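PDB 2QIB: tetR-family transcriptional regulator from Streptomyces coelicolor A3, which probably binds cis-regulatory DNA through an N-terminal helix-turn-helix domain and so regulates transcription, as other TetR-family regulators do. Local coordinates for residues 72-76 against 128-132; 95-100 against 163-168; 156-160 against 182-186. One frame throughout, in Å; residues are numbered along the deposited sequence.

Contact 1. Residues 72-76 against 128-132; sequences LADRF and VRQAA
The ring of Phe-76 fills a shallow hollow lined by Val-128, Ala-131 and Ala-132, while Ala-73 meets Ala-131 methyl to methyl. Residues 72-76 run along the last turn of a helix, Phe-76 still having near-helical angles (-73/-14); residues 128-132 are helical throughout. The CA atoms of Ala-73 and Val-128 lie 5.6 Å apart, those of Phe-76 and Ala-132 6.4 Å. The phenyl ring of Phe-76 (chi1 m) has CE2 3.7 Å from both Val-128 CG1 and Ala-132 CB, and its edge meets the backbone, CE2 to Val-128 O being 3.5 Å. Two further apolar touches accompany it, Ala-73 CB to Ala-131 CB at 3.9 Å and Leu-72 CD2 (chi1 t, chi2 p) to Val-128 CG1 at 3.7 Å. As in other TetR-family regulators, helix 57-75 connects the predicted helix-turn-helix domain to the C-terminal domain, and this contact seats its end on helix 119-140, while helix 84-101 packs against Leu-72 and Phe-76 through Phe-98 and Val-91.

Contact 2. Residues 95-100 against 163-168; sequences YFDFVD and TALLWL
Phe-96 (chi1 m) turns the edge of its ring onto the indole face of Trp-167 (chi1 t) in an edge-to-face pair: the centroids of the phenyl and the six-membered indole ring are 5.3 Å apart, the planes are inclined at 66°, and Phe-96 CD2 lies 3.8 Å from Trp-167 CE3. Both segments are helical, their axes passing 10.7 Å apart at a signed crossing angle of -47°. The CA atoms of Val-99 and Ala-164 are 7.0 Å apart, those of Asp-100 and Leu-168 7.7 Å. Val-99 (chi1 t) packs against three residues of the facing helix: its CG2 is 4.0 Å from Ala-164 CB, while its CG1 is 3.5 Å from Leu-168 CD1 (chi1 m, chi2 t) and 4.0 Å from Trp-167 CZ3 at the indole edge. Tyr-95 (chi1 t) brings OH to 3.3 Å from Ala-164 CB, and that hydroxyl hydrogen-bonds Ala-160 O, one turn earlier on the same helix as Ala-164. At the margin, Asp-100 CB lies 4.1 Å from Trp-167 CH2, and the Asp-100 carboxylate forms a salt bridge with Arg-171. The arrangement is a buried, aromatic-rich helix crossing within the all-helical C-terminal domain of a TetR-family regulator.

Contact 3. Residues 156-160 against 182-186; sequences WISLA and LVHDF
Trp-156 is the first residue of segment 156-160, which is helical like 182-186; the two run nearly antiparallel, their short axes passing 10.6 Å apart at 160°. Its CA is 6.4 Å from Phe-186 CA, and at the other end Ala-160 CA is 6.6 Å from Leu-182 CA. With chi1 t and chi2 86°, the indole reaches across so that Trp-156 NE1 donates a hydrogen bond to Leu-182 O (2.9 Å, 155°), an oxygen that also accepts the helical bond from Phe-186 N. Phe-186 (chi1 t) presents its ring edge to the indole face: CD1 is 3.5 Å from Trp-156 CD2, the phenyl and five-membered ring centroids are 4.8 Å apart, and the planes stand at 72°. A CH-pi contact accompanies this pair, with Phe-186 CB 3.9 Å from the five-membered ring centroid. One turn on, Leu-159 (chi1 t, chi2 p) places CD2 3.7 Å from Asp-185 OD2 and CG 4.2 Å from Leu-182 CD2. Ala-160 completes the seam, its CA 3.8 Å from the same Leu-182 CD2. Leu-159 and Asp-185 also pack against Ser-155 and Leu-189, respectively, of the second subunit, consistent with the four-helix dimer interface that the corresponding helices build in other TetR-family regulators.

Overall arrangement
From the N terminus, the chain passes the helix-turn-helix region and follows helix 57-75 to residues 72-76; contact 1 closes the first long loop when helix 119-140 returns to them. Contact 2 opens inside that loop, on helix 84-101, but closes beyond it on helix 147-168, so the two cross. Contact 3 opens after contact 1 has closed and before contact 2 does, and ends on helix 175-194; it therefore crosses contact 2 and stands in series with contact 1. The link from the DNA-binding side is thus tied to the C-terminal domain core, with Leu-72 touching Phe-98 and Tyr-95, Ala-132 meeting Ile-157, and Phe-96 reaching Leu-182.

Contact 1. Residues 72-76 against 128-132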
ATOM      1  N   LEU A  72      16.071  -4.842   7.780  1.00 18.96           N
ATOM      2  CA  LEU A  72      15.541  -4.126   6.583  1.00 18.55           C
ATOM      3  C   LEU A  72      15.828  -2.633   6.674  1.00 18.05           C
ATOM      4  O   LEU A  72      16.256  -2.018   5.700  1.00 16.86           O
ATOM      5  CB  LEU A  72      14.048  -4.361   6.399  1.00 18.67           C
ATOM      6  CG  LEU A  72      13.432  -3.722   5.139  1.00 18.84           C
ATOM      7  CD1 LEU A  72      14.263  -4.083   3.873  1.00 15.07           C
ATOM      8  CD2 LEU A  72      11.970  -4.141   4.995  1.00 19.56           C
ATOM      9  N   ALA A  73      15.548  -2.025   7.819  1.00 18.58           N
ATOM     10  CA  ALA A  73      15.852  -0.595   7.946  1.00 20.35           C
ATOM     11  C   ALA A  73      17.337  -0.267   7.602  1.00 20.48           C
ATOM     12  O   ALA A  73      17.631   0.761   6.956  1.00 20.25           O
ATOM     13  CB  ALA A  73      15.523  -0.121   9.340  1.00 20.24           C
ATOM     14  N   ASP A  74      18.267  -1.111   8.054  1.00 20.48           N
ATOM     15  CA  ASP A  74      19.683  -0.899   7.785  1.00 21.01           C
ATOM     16  C   ASP A  74      19.980  -1.044   6.304  1.00 20.36           C
ATOM     17  O   ASP A  74      20.853  -0.344   5.770  1.00 19.84           O
ATOM     18  CB  ASP A  74      20.566  -1.889   8.553  1.00 21.77           C
ATOM     19  CG  ASP A  74      20.710  -1.513  10.014  1.00 27.11           C
ATOM     20  OD1 ASP A  74      20.278  -0.388  10.401  1.00 30.09           O
ATOM     21  OD2 ASP A  74      21.264  -2.341  10.775  1.00 32.89           O
ATOM     22  N   ARG A  75      19.218  -1.908   5.635  1.00 19.84           N
ATOM     23  CA  ARG A  75      19.387  -2.107   4.195  1.00 19.24           C
ATOM     24  C   ARG A  75      19.023  -0.867   3.401  1.00 18.83           C
ATOM     25  O   ARG A  75      19.448  -0.732   2.265  1.00 18.60           O
ATOM     26  CB  ARG A  75      18.595  -3.321   3.687  1.00 18.86           C
ATOM     27  CG  ARG A  75      19.180  -4.673   4.174  1.00 19.47           C
ATOM     28  CD  ARG A  75      18.376  -5.830   3.585  1.00 20.80           C
ATOM     29  NE  ARG A  75      18.632  -7.064   4.315  1.00 21.05           N
ATOM     30  CZ  ARG A  75      18.657  -8.283   3.779  1.00 27.42           C
ATOM     31  NH1 ARG A  75      18.507  -8.467   2.462  1.00 25.16           N
ATOM     32  NH2 ARG A  75      18.849  -9.331   4.579  1.00 28.83           N
ATOM     33  N   PHE A  76      18.235   0.035   3.993  1.00 17.84           N
ATOM     34  CA  PHE A  76      17.857   1.296   3.305  1.00 17.87           C
ATOM     35  C   PHE A  76      18.992   2.327   3.207  1.00 18.10           C
ATOM     36  O   PHE A  76      18.882   3.308   2.459  1.00 19.45           O
ATOM     37  CB  PHE A  76      16.667   1.965   4.004  1.00 17.68           C
ATOM     38  CG  PHE A  76      15.396   1.149   3.989  1.00 17.28           C
ATOM     39  CD1 PHE A  76      15.133   0.210   3.001  1.00 18.14           C
ATOM     40  CD2 PHE A  76      14.453   1.355   4.983  1.00 18.30           C
ATOM     41  CE1 PHE A  76      13.922  -0.499   2.991  1.00 19.29           C
ATOM     42  CE2 PHE A  76      13.253   0.643   4.990  1.00 18.98           C
ATOM     43  CZ  PHE A  76      13.001  -0.286   3.994  1.00 18.30           C
ATOM     44  N   VAL A 128       9.758   0.751  10.248  1.00 19.80           N
ATOM     45  CA  VAL A 128      10.439   0.448   8.967  1.00 20.23           C
ATOM     46  C   VAL A 128       9.963   1.422   7.857  1.00 19.62           C
ATOM     47  O   VAL A 128      10.788   1.990   7.124  1.00 18.36           O
ATOM     48  CB  VAL A 128      10.258  -1.033   8.532  1.00 20.67           C
ATOM     49  CG1 VAL A 128      11.007  -1.310   7.219  1.00 21.07           C
ATOM     50  CG2 VAL A 128      10.734  -1.993   9.631  1.00 20.51           C
ATOM     51  N   ARG A 129       8.647   1.636   7.762  1.00 18.51           N
ATOM     52  CA  ARG A 129       8.103   2.585   6.793  1.00 18.89           C
ATOM     53  C   ARG A 129       8.682   3.976   7.023  1.00 19.26           C
ATOM     54  O   ARG A 129       9.096   4.656   6.069  1.00 19.37           O
ATOM     55  CB  ARG A 129       6.586   2.641   6.898  1.00 19.77           C
ATOM     56  CG  ARG A 129       5.927   1.352   6.476  1.00 20.04           C
ATOM     57  CD  ARG A 129       4.428   1.444   6.767  1.00 23.79           C
ATOM     58  NE  ARG A 129       3.740   0.275   6.245  1.00 22.98           N
ATOM     59  CZ  ARG A 129       2.760  -0.343   6.867  1.00 25.92           C
ATOM     60  NH1 ARG A 129       2.374   0.075   8.086  1.00 25.51           N
ATOM     61  NH2 ARG A 129       2.207  -1.412   6.306  1.00 24.63           N
ATOM     62  N   GLN A 130       8.731   4.393   8.288  1.00 18.42           N
ATOM     63  CA  GLN A 130       9.336   5.677   8.604  1.00 19.23           C
ATOM     64  C   GLN A 130      10.856   5.732   8.290  1.00 18.74           C
ATOM     65  O   GLN A 130      11.342   6.738   7.804  1.00 18.04           O
ATOM     66  CB  GLN A 130       9.042   6.030  10.077  1.00 19.45           C
ATOM     67  CG  GLN A 130       9.711   7.310  10.524  1.00 20.36           C
ATOM     68  CD  GLN A 130       9.064   8.556   9.936  1.00 22.44           C
ATOM     69  OE1 GLN A 130       7.984   8.498   9.341  1.00 24.17           O
ATOM     70  NE2 GLN A 130       9.706   9.702  10.141  1.00 23.48           N
ATOM     71  N   ALA A 131      11.597   4.653   8.543  1.00 18.15           N
ATOM     72  CA  ALA A 131      13.023   4.578   8.184  1.00 17.66           C
ATOM     73  C   ALA A 131      13.223   4.778   6.678  1.00 16.97           C
ATOM     74  O   ALA A 131      14.123   5.542   6.256  1.00 17.18           O
ATOM     75  CB  ALA A 131      13.611   3.239   8.609  1.00 16.80           C
ATOM     76  N   ALA A 132      12.354   4.152   5.872  1.00 16.51           N
ATOM     77  CA  ALA A 132      12.400   4.366   4.412  1.00 16.91           C
ATOM     78  C   ALA A 132      12.181   5.843   4.086  1.00 16.75           C
ATOM     79  O   ALA A 132      12.951   6.443   3.299  1.00 16.79           O
ATOM     80  CB  ALA A 132      11.334   3.495   3.687  1.00 17.10           C
TER

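Contact 2. Residues 95-100 against 163-168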
ATOM      1  N   TYR A  95      16.157  -4.708  -0.888  1.00 15.59           N
ATOM      2  CA  TYR A  95      14.780  -4.839  -0.456  1.00 16.95           C
ATOM      3  C   TYR A  95      14.171  -6.144  -0.964  1.00 15.97           C
ATOM      4  O   TYR A  95      13.656  -6.937  -0.172  1.00 16.64           O
ATOM      5  CB  TYR A  95      13.980  -3.608  -0.899  1.00 16.18           C
ATOM      6  CG  TYR A  95      12.472  -3.727  -0.702  1.00 15.71           C
ATOM      7  CD1 TYR A  95      11.920  -4.022   0.557  1.00 17.83           C
ATOM      8  CD2 TYR A  95      11.594  -3.508  -1.774  1.00 16.07           C
ATOM      9  CE1 TYR A  95      10.506  -4.071   0.738  1.00 16.48           C
ATOM     10  CE2 TYR A  95      10.193  -3.552  -1.606  1.00 13.93           C
ATOM     11  CZ  TYR A  95       9.658  -3.849  -0.356  1.00 16.49           C
ATOM     12  OH  TYR A  95       8.301  -3.899  -0.147  1.00 17.93           O
ATOM     13  N   PHE A  96      14.319  -6.438  -2.260  1.00 16.16           N
ATOM     14  CA  PHE A  96      13.821  -7.709  -2.776  1.00 15.92           C
ATOM     15  C   PHE A  96      14.568  -8.932  -2.236  1.00 16.13           C
ATOM     16  O   PHE A  96      13.963  -9.997  -2.046  1.00 15.95           O
ATOM     17  CB  PHE A  96      13.763  -7.691  -4.308  1.00 16.76           C
ATOM     18  CG  PHE A  96      12.470  -7.042  -4.830  1.00 16.86           C
ATOM     19  CD1 PHE A  96      12.328  -5.657  -4.842  1.00 19.16           C
ATOM     20  CD2 PHE A  96      11.428  -7.826  -5.267  1.00 17.48           C
ATOM     21  CE1 PHE A  96      11.147  -5.060  -5.296  1.00 18.51           C
ATOM     22  CE2 PHE A  96      10.210  -7.245  -5.731  1.00 19.83           C
ATOM     23  CZ  PHE A  96      10.087  -5.863  -5.755  1.00 17.16           C
ATOM     24  N   ASP A  97      15.864  -8.771  -1.971  1.00 16.50           N
ATOM     25  CA  ASP A  97      16.644  -9.867  -1.327  1.00 16.53           C
ATOM     26  C   ASP A  97      15.962 -10.169   0.010  1.00 17.13           C
ATOM     27  O   ASP A  97      15.688 -11.334   0.348  1.00 17.00           O
ATOM     28  CB  ASP A  97      18.073  -9.385  -1.032  1.00 17.95           C
ATOM     29  CG  ASP A  97      18.982  -9.395  -2.259  1.00 22.27           C
ATOM     30  OD1 ASP A  97      18.596  -9.921  -3.333  1.00 23.92           O
ATOM     31  OD2 ASP A  97      20.109  -8.846  -2.132  1.00 27.19           O
ATOM     32  N   PHE A  98      15.687  -9.114   0.763  1.00 15.26           N
ATOM     33  CA  PHE A  98      15.046  -9.268   2.077  1.00 16.62           C
ATOM     34  C   PHE A  98      13.701  -9.963   1.973  1.00 16.23           C
ATOM     35  O   PHE A  98      13.396 -10.900   2.713  1.00 16.86           O
ATOM     36  CB  PHE A  98      14.870  -7.898   2.743  1.00 16.05           C
ATOM     37  CG  PHE A  98      14.257  -7.989   4.125  1.00 16.62           C
ATOM     38  CD1 PHE A  98      15.075  -8.133   5.254  1.00 18.20           C
ATOM     39  CD2 PHE A  98      12.878  -7.948   4.283  1.00 16.80           C
ATOM     40  CE1 PHE A  98      14.503  -8.243   6.527  1.00 16.79           C
ATOM     41  CE2 PHE A  98      12.293  -8.048   5.552  1.00 18.48           C
ATOM     42  CZ  PHE A  98      13.096  -8.188   6.666  1.00 18.53           C
ATOM     43  N   VAL A  99      12.857  -9.465   1.068  1.00 15.82           N
ATOM     44  CA  VAL A  99      11.485  -9.998   0.862  1.00 16.36           C
ATOM     45  C   VAL A  99      11.539 -11.481   0.465  1.00 16.52           C
ATOM     46  O   VAL A  99      10.799 -12.315   1.005  1.00 17.59           O
ATOM     47  CB  VAL A  99      10.706  -9.159  -0.186  1.00 17.29           C
ATOM     48  CG1 VAL A  99       9.374  -9.811  -0.510  1.00 17.63           C
ATOM     49  CG2 VAL A  99      10.479  -7.726   0.366  1.00 17.54           C
ATOM     50  N   ASP A 100      12.450 -11.815  -0.441  1.00 17.05           N
ATOM     51  CA  ASP A 100      12.674 -13.211  -0.816  1.00 16.73           C
ATOM     52  C   ASP A 100      12.998 -14.064   0.418  1.00 17.46           C
ATOM     53  O   ASP A 100      12.321 -15.056   0.689  1.00 17.24           O
ATOM     54  CB  ASP A 100      13.836 -13.280  -1.807  1.00 16.62           C
ATOM     55  CG  ASP A 100      14.062 -14.696  -2.377  1.00 19.24           C
ATOM     56  OD1 ASP A 100      13.277 -15.634  -2.104  1.00 19.54           O
ATOM     57  OD2 ASP A 100      15.063 -14.859  -3.088  1.00 20.70           O
ATOM     58  N   THR A 163       3.859  -3.928  -4.259  1.00 14.20           N
ATOM     59  CA  THR A 163       4.565  -4.543  -5.374  1.00 13.86           C
ATOM     60  C   THR A 163       5.299  -5.798  -4.895  1.00 14.35           C
ATOM     61  O   THR A 163       5.229  -6.843  -5.555  1.00 14.70           O
ATOM     62  CB  THR A 163       5.512  -3.542  -6.054  1.00 14.33           C
ATOM     63  OG1 THR A 163       4.727  -2.502  -6.674  1.00 14.49           O
ATOM     64  CG2 THR A 163       6.357  -4.200  -7.132  1.00 13.90           C
ATOM     65  N   ALA A 164       6.008  -5.698  -3.771  1.00 14.24           N
ATOM     66  CA  ALA A 164       6.745  -6.861  -3.259  1.00 15.13           C
ATOM     67  C   ALA A 164       5.774  -7.987  -2.859  1.00 15.59           C
ATOM     68  O   ALA A 164       6.021  -9.156  -3.148  1.00 16.78           O
ATOM     69  CB  ALA A 164       7.613  -6.452  -2.044  1.00 16.88           C
ATOM     70  N   LEU A 165       4.649  -7.640  -2.236  1.00 14.71           N
ATOM     71  CA  LEU A 165       3.671  -8.652  -1.812  1.00 16.68           C
ATOM     72  C   LEU A 165       3.037  -9.337  -3.033  1.00 16.78           C
ATOM     73  O   LEU A 165       2.858 -10.580  -3.077  1.00 17.01           O
ATOM     74  CB  LEU A 165       2.567  -8.001  -0.964  1.00 15.92           C
ATOM     75  CG  LEU A 165       3.015  -7.552   0.418  1.00 19.12           C
ATOM     76  CD1 LEU A 165       1.945  -6.641   1.027  1.00 21.34           C
ATOM     77  CD2 LEU A 165       3.318  -8.826   1.322  1.00 21.54           C
ATOM     78  N   LEU A 166       2.739  -8.543  -4.064  1.00 16.62           N
ATOM     79  CA  LEU A 166       2.149  -9.109  -5.259  1.00 16.54           C
ATOM     80  C   LEU A 166       3.176  -9.978  -5.980  1.00 17.09           C
ATOM     81  O   LEU A 166       2.810 -11.001  -6.591  1.00 18.45           O
ATOM     82  CB  LEU A 166       1.608  -7.990  -6.179  1.00 17.01           C
ATOM     83  CG  LEU A 166       0.372  -7.283  -5.584  1.00 16.08           C
ATOM     84  CD1 LEU A 166       0.130  -5.905  -6.240  1.00 14.23           C
ATOM     85  CD2 LEU A 166      -0.900  -8.206  -5.705  1.00 20.28           C
ATOM     86  N   TRP A 167       4.457  -9.574  -5.912  1.00 15.33           N
ATOM     87  CA  TRP A 167       5.549 -10.344  -6.532  1.00 17.63           C
ATOM     88  C   TRP A 167       5.605 -11.747  -5.909  1.00 17.33           C
ATOM     89  O   TRP A 167       5.603 -12.762  -6.635  1.00 18.27           O
ATOM     90  CB  TRP A 167       6.884  -9.627  -6.416  1.00 17.55           C
ATOM     91  CG  TRP A 167       8.036 -10.503  -6.815  1.00 17.66           C
ATOM     92  CD1 TRP A 167       8.317 -11.006  -8.061  1.00 19.21           C
ATOM     93  CD2 TRP A 167       9.036 -11.020  -5.932  1.00 17.75           C
ATOM     94  NE1 TRP A 167       9.492 -11.769  -8.011  1.00 19.47           N
ATOM     95  CE2 TRP A 167       9.931 -11.798  -6.709  1.00 17.79           C
ATOM     96  CE3 TRP A 167       9.293 -10.847  -4.558  1.00 18.41           C
ATOM     97  CZ2 TRP A 167      11.059 -12.431  -6.138  1.00 19.01           C
ATOM     98  CZ3 TRP A 167      10.403 -11.485  -3.984  1.00 18.48           C
ATOM     99  CH2 TRP A 167      11.277 -12.250  -4.778  1.00 19.13           C
ATOM    100  N   LEU A 168       5.533 -11.793  -4.589  1.00 17.64           N
ATOM    101  CA  LEU A 168       5.621 -13.077  -3.845  1.00 18.96           C
ATOM    102  C   LEU A 168       4.524 -14.078  -4.200  1.00 19.99           C
ATOM    103  O   LEU A 168       4.717 -15.308  -4.070  1.00 20.35           O
ATOM    104  CB  LEU A 168       5.619 -12.817  -2.358  1.00 18.21           C
ATOM    105  CG  LEU A 168       6.888 -12.255  -1.733  1.00 18.55           C
ATOM    106  CD1 LEU A 168       6.588 -11.907  -0.290  1.00 18.81           C
ATOM    107  CD2 LEU A 168       8.034 -13.285  -1.804  1.00 20.03           C
TER

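Contact 3. Residues 156-160 against 182-186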
ATOM      1  N   TRP A 156       4.455   6.188  -2.311  1.00 15.24           N
ATOM      2  CA  TRP A 156       5.407   5.321  -3.029  1.00 14.26           C
ATOM      3  C   TRP A 156       5.853   4.159  -2.142  1.00 15.19           C
ATOM      4  O   TRP A 156       5.960   3.033  -2.606  1.00 15.45           O
ATOM      5  CB  TRP A 156       6.626   6.070  -3.531  1.00 15.51           C
ATOM      6  CG  TRP A 156       7.550   5.151  -4.288  1.00 15.15           C
ATOM      7  CD1 TRP A 156       7.507   4.801  -5.620  1.00 15.32           C
ATOM      8  CD2 TRP A 156       8.635   4.424  -3.714  1.00 13.07           C
ATOM      9  NE1 TRP A 156       8.560   3.903  -5.908  1.00 15.99           N
ATOM     10  CE2 TRP A 156       9.231   3.651  -4.746  1.00 14.21           C
ATOM     11  CE3 TRP A 156       9.157   4.332  -2.407  1.00 15.24           C
ATOM     12  CZ2 TRP A 156      10.343   2.828  -4.508  1.00 16.09           C
ATOM     13  CZ3 TRP A 156      10.292   3.506  -2.187  1.00 16.43           C
ATOM     14  CH2 TRP A 156      10.839   2.762  -3.234  1.00 14.75           C
ATOM     15  N   ILE A 157       6.128   4.454  -0.883  1.00 14.37           N
ATOM     16  CA  ILE A 157       6.466   3.390   0.101  1.00 15.19           C
ATOM     17  C   ILE A 157       5.339   2.346   0.142  1.00 15.13           C
ATOM     18  O   ILE A 157       5.602   1.156   0.083  1.00 16.18           O
ATOM     19  CB  ILE A 157       6.766   3.972   1.503  1.00 15.53           C
ATOM     20  CG1 ILE A 157       8.070   4.798   1.442  1.00 15.10           C
ATOM     21  CG2 ILE A 157       6.841   2.833   2.566  1.00 16.74           C
ATOM     22  CD1 ILE A 157       8.277   5.749   2.641  1.00 16.68           C
ATOM     23  N   SER A 158       4.074   2.772   0.158  1.00 15.61           N
ATOM     24  CA  SER A 158       2.939   1.813   0.079  1.00 16.78           C
ATOM     25  C   SER A 158       2.942   1.019  -1.234  1.00 16.07           C
ATOM     26  O   SER A 158       2.637  -0.185  -1.254  1.00 15.57           O
ATOM     27  CB  SER A 158       1.603   2.553   0.234  1.00 17.43           C
ATOM     28  OG  SER A 158       1.553   3.236   1.505  1.00 20.65           O
ATOM     29  N   LEU A 159       3.259   1.705  -2.332  1.00 14.28           N
ATOM     30  CA  LEU A 159       3.357   1.086  -3.657  1.00 14.93           C
ATOM     31  C   LEU A 159       4.451  -0.016  -3.640  1.00 15.38           C
ATOM     32  O   LEU A 159       4.271  -1.118  -4.218  1.00 15.67           O
ATOM     33  CB  LEU A 159       3.724   2.150  -4.719  1.00 14.61           C
ATOM     34  CG  LEU A 159       3.734   1.572  -6.133  1.00 13.92           C
ATOM     35  CD1 LEU A 159       2.279   1.279  -6.562  1.00 15.94           C
ATOM     36  CD2 LEU A 159       4.350   2.609  -7.053  1.00 16.09           C
ATOM     37  N   ALA A 160       5.596   0.310  -3.032  1.00 16.19           N
ATOM     38  CA  ALA A 160       6.713  -0.638  -2.949  1.00 15.97           C
ATOM     39  C   ALA A 160       6.388  -1.868  -2.071  1.00 15.99           C
ATOM     40  O   ALA A 160       6.763  -3.000  -2.416  1.00 15.40           O
ATOM     41  CB  ALA A 160       7.989   0.060  -2.459  1.00 15.63           C
ATOM     42  N   LEU A 182       9.859  -0.094  -9.916  1.00 13.43           N
ATOM     43  CA  LEU A 182       9.620   0.750  -8.734  1.00 14.74           C
ATOM     44  C   LEU A 182      10.432   2.070  -8.790  1.00 13.94           C
ATOM     45  O   LEU A 182       9.930   3.132  -8.352  1.00 14.70           O
ATOM     46  CB  LEU A 182       9.942  -0.007  -7.446  1.00 12.88           C
ATOM     47  CG  LEU A 182       8.774  -0.937  -7.087  1.00 15.22           C
ATOM     48  CD1 LEU A 182       9.218  -1.919  -6.022  1.00 15.42           C
ATOM     49  CD2 LEU A 182       7.463  -0.186  -6.634  1.00 17.02           C
ATOM     50  N   VAL A 183      11.647   2.000  -9.340  1.00 14.03           N
ATOM     51  CA  VAL A 183      12.454   3.207  -9.536  1.00 14.21           C
ATOM     52  C   VAL A 183      11.780   4.151 -10.543  1.00 15.18           C
ATOM     53  O   VAL A 183      11.597   5.357 -10.251  1.00 15.06           O
ATOM     54  CB  VAL A 183      13.906   2.873  -9.968  1.00 14.95           C
ATOM     55  CG1 VAL A 183      14.696   4.186 -10.227  1.00 15.85           C
ATOM     56  CG2 VAL A 183      14.546   2.036  -8.870  1.00 17.20           C
ATOM     57  N   HIS A 184      11.365   3.614 -11.696  1.00 14.03           N
ATOM     58  CA  HIS A 184      10.620   4.423 -12.656  1.00 15.10           C
ATOM     59  C   HIS A 184       9.307   4.950 -12.073  1.00 15.24           C
ATOM     60  O   HIS A 184       8.956   6.101 -12.312  1.00 14.40           O
ATOM     61  CB  HIS A 184      10.306   3.605 -13.879  1.00 16.15           C
ATOM     62  CG  HIS A 184      11.510   3.307 -14.719  1.00 17.06           C
ATOM     63  ND1 HIS A 184      12.517   4.233 -14.934  1.00 20.68           N
ATOM     64  CD2 HIS A 184      11.836   2.214 -15.450  1.00 21.43           C
ATOM     65  CE1 HIS A 184      13.412   3.714 -15.760  1.00 24.87           C
ATOM     66  NE2 HIS A 184      13.035   2.483 -16.071  1.00 20.99           N
ATOM     67  N   ASP A 185       8.607   4.113 -11.303  1.00 15.12           N
ATOM     68  CA  ASP A 185       7.351   4.526 -10.645  1.00 14.83           C
ATOM     69  C   ASP A 185       7.571   5.752  -9.763  1.00 15.76           C
ATOM     70  O   ASP A 185       6.749   6.634  -9.747  1.00 15.84           O
ATOM     71  CB  ASP A 185       6.803   3.417  -9.766  1.00 14.27           C
ATOM     72  CG  ASP A 185       6.213   2.253 -10.580  1.00 15.08           C
ATOM     73  OD1 ASP A 185       5.922   2.453 -11.779  1.00 15.18           O
ATOM     74  OD2 ASP A 185       6.021   1.143  -9.987  1.00 15.06           O
ATOM     75  N   PHE A 186       8.689   5.797  -9.047  1.00 15.71           N
ATOM     76  CA  PHE A 186       8.974   6.915  -8.157  1.00 16.45           C
ATOM     77  C   PHE A 186       9.074   8.197  -9.005  1.00 16.00           C
ATOM     78  O   PHE A 186       8.459   9.203  -8.686  1.00 15.76           O
ATOM     79  CB  PHE A 186      10.293   6.649  -7.374  1.00 17.22           C
ATOM     80  CG  PHE A 186      10.530   7.633  -6.223  1.00 18.89           C
ATOM     81  CD1 PHE A 186      10.301   7.260  -4.907  1.00 26.03           C
ATOM     82  CD2 PHE A 186      11.036   8.911  -6.496  1.00 22.64           C
ATOM     83  CE1 PHE A 186      10.493   8.179  -3.830  1.00 25.71           C
ATOM     84  CE2 PHE A 186      11.251   9.839  -5.456  1.00 23.83           C
ATOM     85  CZ  PHE A 186      10.979   9.468  -4.121  1.00 24.88           C
TER